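Cytochrome P450 reductase (Amycolatopsis methanolica 239, PDB 5OGX) passes electrons from NADH through FAD and a [2Fe-2S] cluster to the cytochrome P450 GcoA, which O-demethylates guaiacol and other lignin-derived aromatics. Local coordinates at residues Val7-Arg12 against Thr85-Thr90; Gly30-Asn35 against Ala93-His98. One frame throughout, in Å; residues are numbered along the deposited sequence.

Contact 1 (Val7-Arg12 against Thr85-Thr90); sequences VSVGGR and TEVRST
V9 CG1 stands between the backbone N and the carbonyl carbon (chi1 64°), which leaves CG2 anti to the backbone N. CG2 comes against V87 O and the start of S89. V87 CG1 is anti to the carbonyl carbon (chi1 -57°), and its CG2 lies between the backbone N and the carbonyl carbon. From there V87 CG2 meets V9 CB at 3.7 Å, and it also lies 3.4 Å from S8 O. The S89 CB comes within 4.1 Å of V9 CG2, so the valine methyl packs against both V87 and S89. On the other face of the sheet, S8 OG lies 3.6 Å from E86 CG. This is a touch on the aliphatic part of the glutamate, whose chain runs on extended. A water sits near S8 OG and T85 O, weakly bonded to both.

The two strands run parallel, with axes 4.8 Å apart. S8 N donates to T85 O at 3.1 Å. V87 N donates to S8 O at 2.9 Å and is the straighter of the two bonds, 163° at the hydrogen. V7 CA adds a CA-H...O contact to T85 O. Past V9 the chain reverses in a type I' turn from V9 to R12, with G10 and G11 at positive phi.

The pair lies inside the mixed sheet of the beta-grasp [2Fe-2S] domain, as in plant-type ferredoxins. Strand 12-16 flanks 5-9, and strand 46-51 flanks 85-88. T85 OG1 bonds to A83 O and E53 N. Helix 22-28 covers the face of V7, V9 and V87, with L22 and F26 against these valines.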
loop_
_atom_site.group_PDB
_atom_site.type_symbol
_atom_site.label_atom_id
_atom_site.label_comp_id
_atom_site.label_asym_id
_atom_site.label_seq_id
_atom_site.Cartn_x
_atom_site.Cartn_y
_atom_site.Cartn_z
ATOM N N VAL A 7 -8.822 -15.992 -19.562
ATOM C CA VAL A 7 -9.520 -15.595 -18.345
ATOM C C VAL A 7 -10.112 -14.208 -18.550
ATOM O O VAL A 7 -9.479 -13.325 -19.135
ATOM C CB VAL A 7 -8.588 -15.645 -17.115
ATOM C CG1 VAL A 7 -8.037 -17.078 -16.954
ATOM C CG2 VAL A 7 -7.446 -14.657 -17.249
ATOM N N SER A 8 -11.342 -14.016 -18.081
ATOM C CA SER A 8 -12.055 -12.791 -18.391
ATOM C C SER A 8 -12.729 -12.249 -17.141
ATOM O O SER A 8 -13.185 -13.006 -16.282
ATOM C CB SER A 8 -13.108 -13.009 -19.477
ATOM O OG SER A 8 -14.111 -13.891 -19.023
ATOM N N VAL A 9 -12.802 -10.925 -17.071
ATOM C CA VAL A 9 -13.579 -10.220 -16.052
ATOM C C VAL A 9 -14.116 -8.942 -16.679
ATOM O O VAL A 9 -13.403 -8.257 -17.412
ATOM C CB VAL A 9 -12.747 -9.902 -14.790
ATOM C CG1 VAL A 9 -11.584 -8.939 -15.091
ATOM C CG2 VAL A 9 -13.645 -9.299 -13.712
ATOM N N GLY A 10 -15.381 -8.628 -16.400
ATOM C CA GLY A 10 -15.959 -7.383 -16.887
ATOM C C GLY A 10 -15.914 -7.195 -18.388
ATOM O O GLY A 10 -15.767 -6.061 -18.860
ATOM N N GLY A 11 -16.027 -8.272 -19.155
ATOM C CA GLY A 11 -15.957 -8.181 -20.597
ATOM C C GLY A 11 -14.562 -8.098 -21.176
ATOM O O GLY A 11 -14.426 -8.021 -22.406
ATOM N N ARG A 12 -13.527 -8.137 -20.345
ATOM C CA ARG A 12 -12.140 -8.015 -20.780
ATOM C C ARG A 12 -11.438 -9.358 -20.636
ATOM O O ARG A 12 -11.479 -9.971 -19.566
ATOM C CB ARG A 12 -11.411 -6.947 -19.956
ATOM C CG ARG A 12 -11.786 -5.505 -20.301
ATOM C CD ARG A 12 -10.742 -4.862 -21.222
ATOM N NE ARG A 12 -9.867 -3.931 -20.506
ATOM C CZ ARG A 12 -8.606 -3.668 -20.846
ATOM N NH1 ARG A 12 -8.055 -4.267 -21.893
ATOM N NH2 ARG A 12 -7.891 -2.806 -20.133
ATOM N N THR A 85 -11.587 -19.512 -17.935
ATOM C CA THR A 85 -12.291 -19.184 -16.703
ATOM C C THR A 85 -12.827 -17.766 -16.773
ATOM O O THR A 85 -12.097 -16.834 -17.118
ATOM C CB THR A 85 -11.362 -19.359 -15.495
ATOM O OG1 THR A 85 -11.068 -20.753 -15.326
ATOM C CG2 THR A 85 -11.988 -18.815 -14.214
ATOM N N GLU A 86 -14.107 -17.618 -16.451
ATOM C CA GLU A 86 -14.784 -16.331 -16.402
ATOM C C GLU A 86 -15.070 -15.995 -14.947
ATOM O O GLU A 86 -15.603 -16.831 -14.216
ATOM C CB GLU A 86 -16.094 -16.383 -17.199
ATOM C CG GLU A 86 -16.898 -15.100 -17.118
ATOM C CD GLU A 86 -18.242 -15.184 -17.825
ATOM O OE1 GLU A 86 -18.935 -14.142 -17.883
ATOM O OE2 GLU A 86 -18.608 -16.273 -18.318
ATOM N N VAL A 87 -14.727 -14.773 -14.520
ATOM C CA VAL A 87 -14.868 -14.427 -13.114
ATOM C C VAL A 87 -15.647 -13.127 -12.954
ATOM O O VAL A 87 -15.788 -12.333 -13.883
ATOM C CB VAL A 87 -13.503 -14.310 -12.404
ATOM C CG1 VAL A 87 -12.720 -15.615 -12.546
ATOM C CG2 VAL A 87 -12.716 -13.133 -12.947
ATOM N N ARG A 88 -16.172 -12.936 -11.752
ATOM C CA ARG A 88 -16.849 -11.701 -11.384
ATOM C C ARG A 88 -16.132 -11.118 -10.188
ATOM O O ARG A 88 -15.957 -11.794 -9.167
ATOM C CB ARG A 88 -18.322 -11.920 -11.050
ATOM C CG ARG A 88 -18.998 -10.602 -10.610
ATOM C CD ARG A 88 -20.447 -10.806 -10.236
ATOM N NE ARG A 88 -20.629 -11.719 -9.111
ATOM C CZ ARG A 88 -20.371 -11.422 -7.842
ATOM N NH1 ARG A 88 -19.920 -10.220 -7.504
ATOM N NH2 ARG A 88 -20.593 -12.333 -6.902
ATOM N N SER A 89 -15.715 -9.865 -10.326
ATOM C CA SER A 89 -15.087 -9.133 -9.240
ATOM C C SER A 89 -16.059 -8.035 -8.830
ATOM O O SER A 89 -17.270 -8.264 -8.801
ATOM C CB SER A 89 -13.720 -8.586 -9.687
ATOM O OG SER A 89 -13.088 -7.803 -8.686
ATOM N N THR A 90 -15.560 -6.846 -8.516
ATOM C CA THR A 90 -16.463 -5.746 -8.216
ATOM C C THR A 90 -16.965 -5.102 -9.505
ATOM O O THR A 90 -16.470 -5.370 -10.600
ATOM C CB THR A 90 -15.750 -4.685 -7.385
ATOM O OG1 THR A 90 -14.633 -4.233 -8.145
ATOM C CG2 THR A 90 -15.247 -5.251 -6.071
HETATM O O HOH W 1 -12.739 -16.678 -20.412
#

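Contact 2 (Gly30-Asn35 against Ala93-His98); sequences GVWMPN and AGRVTH. With NA (sodium ion), chain D.
W32 and R95 meet where two irregular loop segments are joined by three backbone hydrogen bonds: W32 N to R95 O (2.9 Å), G94 N to W32 O (2.8 Å) and T97 N to G30 O (3.0 Å), the last with its donor above the carbonyl plane. The W32 indole carries the side-chain contact. Its chi1 of -180° puts CG anti to the backbone N, and chi2 of 75° turns the ring so that one face meets R95. The guanidinium lies flat on that face, planes 10° apart, in a cation-pi stack with CZ 3.8 Å from the centroid of the five-membered ring. R95 NH2 sits over the middle of the indole, nearest CE2 at 3.4 Å. NH1 also donates to V96 O, which limits rotation of the guanidinium. P34 N lies over the opposite face, toward the rim. W32 CB packs on T97 CB at 3.7 Å, and W32 NE1 bonds to D196.

G30 is the C-prime residue of a Schellman motif that ends helix 22-28, and the chain then runs on to the cluster-binding loop of the beta-grasp domain. N35 belongs to the [2Fe-2S] pocket. N35 ND2 donates to M33 O, while OD1 accepts from G195 N. An alanine in place of W32 would probably leave the R95 guanidinium without its flat stacking partner and D196 without the indole N-H.

M33 CB and P34 CD rest on A93 CB. Beyond them, M33 SD (2.8 Å) and P34 O (3.0 Å) bind a sodium ion.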
loop_
_atom_site.group_PDB
_atom_site.type_symbol
_atom_site.label_atom_id
_atom_site.label_comp_id
_atom_site.label_asym_id
_atom_site.label_seq_id
_atom_site.Cartn_x
_atom_site.Cartn_y
_atom_site.Cartn_z
ATOM N N GLY A 30 -2.984 -4.719 -17.901
ATOM C CA GLY A 30 -3.602 -3.427 -17.675
ATOM C C GLY A 30 -5.076 -3.488 -17.345
ATOM O O GLY A 30 -5.781 -2.494 -17.534
ATOM N N VAL A 31 -5.563 -4.641 -16.881
ATOM C CA VAL A 31 -6.975 -4.862 -16.572
ATOM C C VAL A 31 -7.092 -4.869 -15.056
ATOM O O VAL A 31 -6.523 -5.747 -14.396
ATOM C CB VAL A 31 -7.490 -6.184 -17.157
ATOM C CG1 VAL A 31 -8.913 -6.456 -16.669
ATOM C CG2 VAL A 31 -7.400 -6.175 -18.680
ATOM N N TRP A 32 -7.814 -3.899 -14.504
ATOM C CA TRP A 32 -7.820 -3.718 -13.057
ATOM C C TRP A 32 -8.791 -4.663 -12.365
ATOM O O TRP A 32 -9.893 -4.933 -12.854
ATOM C CB TRP A 32 -8.192 -2.287 -12.682
ATOM C CG TRP A 32 -8.189 -2.111 -11.185
ATOM C CD1 TRP A 32 -7.094 -2.006 -10.368
ATOM C CD2 TRP A 32 -9.334 -2.059 -10.338
ATOM N NE1 TRP A 32 -7.495 -1.875 -9.049
ATOM C CE2 TRP A 32 -8.871 -1.894 -9.011
ATOM C CE3 TRP A 32 -10.722 -2.117 -10.577
ATOM C CZ2 TRP A 32 -9.740 -1.814 -7.919
ATOM C CZ3 TRP A 32 -11.584 -2.019 -9.495
ATOM C CH2 TRP A 32 -11.090 -1.863 -8.180
ATOM N N MET A 33 -8.383 -5.136 -11.202
ATOM C CA MET A 33 -9.328 -5.648 -10.225
ATOM C C MET A 33 -8.736 -5.403 -8.849
ATOM O O MET A 33 -7.521 -5.208 -8.722
ATOM C CB MET A 33 -9.611 -7.135 -10.443
ATOM C CG MET A 33 -8.348 -7.964 -10.424
ATOM S SD MET A 33 -8.759 -9.721 -10.305
ATOM C CE MET A 33 -10.123 -9.853 -11.482
ATOM N N PRO A 34 -9.564 -5.376 -7.807
ATOM C CA PRO A 34 -9.064 -4.971 -6.485
ATOM C C PRO A 34 -7.966 -5.885 -5.978
ATOM O O PRO A 34 -7.988 -7.099 -6.181
ATOM C CB PRO A 34 -10.302 -5.052 -5.581
ATOM C CG PRO A 34 -11.475 -5.130 -6.482
ATOM C CD PRO A 34 -11.023 -5.576 -7.831
ATOM N N ASN A 35 -6.988 -5.285 -5.330
ATOM C CA ASN A 35 -5.864 -5.987 -4.810
ATOM C C ASN A 35 -5.150 -5.143 -3.759
ATOM O O ASN A 35 -5.033 -3.996 -3.938
ATOM C CB ASN A 35 -4.919 -6.383 -5.926
ATOM C CG ASN A 35 -4.238 -5.224 -6.566
ATOM O OD1 ASN A 35 -3.135 -4.925 -6.264
ATOM N ND2 ASN A 35 -4.892 -4.624 -7.484
ATOM N N ALA A 93 -14.341 -3.594 -11.747
ATOM C CA ALA A 93 -13.263 -4.420 -12.270
ATOM C C ALA A 93 -13.343 -4.482 -13.789
ATOM O O ALA A 93 -14.430 -4.482 -14.373
ATOM C CB ALA A 93 -13.334 -5.828 -11.677
ATOM N N GLY A 94 -12.181 -4.527 -14.429
ATOM C CA GLY A 94 -12.083 -4.475 -15.868
ATOM C C GLY A 94 -11.643 -3.139 -16.441
ATOM O O GLY A 94 -11.225 -3.093 -17.608
ATOM N N ARG A 95 -11.759 -2.055 -15.677
ATOM C CA ARG A 95 -11.272 -0.757 -16.126
ATOM C C ARG A 95 -9.761 -0.799 -16.351
ATOM O O ARG A 95 -9.060 -1.683 -15.858
ATOM C CB ARG A 95 -11.602 0.329 -15.106
ATOM C CG ARG A 95 -10.851 0.207 -13.778
ATOM C CD ARG A 95 -10.903 1.522 -12.994
ATOM N NE ARG A 95 -10.406 1.419 -11.619
ATOM C CZ ARG A 95 -9.118 1.439 -11.272
ATOM N NH1 ARG A 95 -8.179 1.528 -12.202
ATOM N NH2 ARG A 95 -8.762 1.363 -9.985
ATOM N N VAL A 96 -9.260 0.194 -17.090
ATOM C CA VAL A 96 -7.824 0.315 -17.335
ATOM C C VAL A 96 -7.079 0.624 -16.042
ATOM O O VAL A 96 -7.539 1.416 -15.205
ATOM C CB VAL A 96 -7.573 1.416 -18.380
ATOM C CG1 VAL A 96 -6.085 1.555 -18.666
ATOM C CG2 VAL A 96 -8.351 1.103 -19.645
ATOM N N THR A 97 -5.902 0.018 -15.883
ATOM C CA THR A 97 -4.981 0.423 -14.833
ATOM C C THR A 97 -3.569 0.430 -15.393
ATOM O O THR A 97 -3.313 -0.043 -16.503
ATOM C CB THR A 97 -5.073 -0.483 -13.595
ATOM O OG1 THR A 97 -4.322 0.101 -12.519
ATOM C CG2 THR A 97 -4.540 -1.889 -13.884
ATOM N N HIS A 98 -2.657 1.017 -14.624
ATOM C CA HIS A 98 -1.243 0.949 -14.960
ATOM C C HIS A 98 -0.805 -0.509 -15.005
ATOM O O HIS A 98 -1.069 -1.256 -14.057
ATOM C CB HIS A 98 -0.414 1.707 -13.927
ATOM C CG HIS A 98 -0.875 3.111 -13.710
ATOM N ND1 HIS A 98 -0.856 4.055 -14.712
ATOM C CD2 HIS A 98 -1.372 3.731 -12.613
ATOM C CE1 HIS A 98 -1.321 5.201 -14.243
ATOM N NE2 HIS A 98 -1.644 5.029 -12.971
HETATM NA NA NA D . -9.549 -9.140 -7.669
#

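How the contacts relate
Contact 1 is mostly buried and belongs to the sheet of the [2Fe-2S] domain. Contact 2 is only partly buried and joins two loops, one after helix 22-28 and one leading to strand 101-114 of the antiparallel sheet. Both use backbone hydrogen bonds. Contact 1 adds mainly valine packing, whereas contact 2 adds a cation-pi stack and lies beside a sodium site. They share helix 22-28: F26 touches V7 and V9 in contact 1, and V31 and M33 in contact 2. They also touch directly. S89 OG packs on P34 CD, R12 CZ packs on V31 CG2, and R12 NE makes a weak hydrogen bond to G94 O.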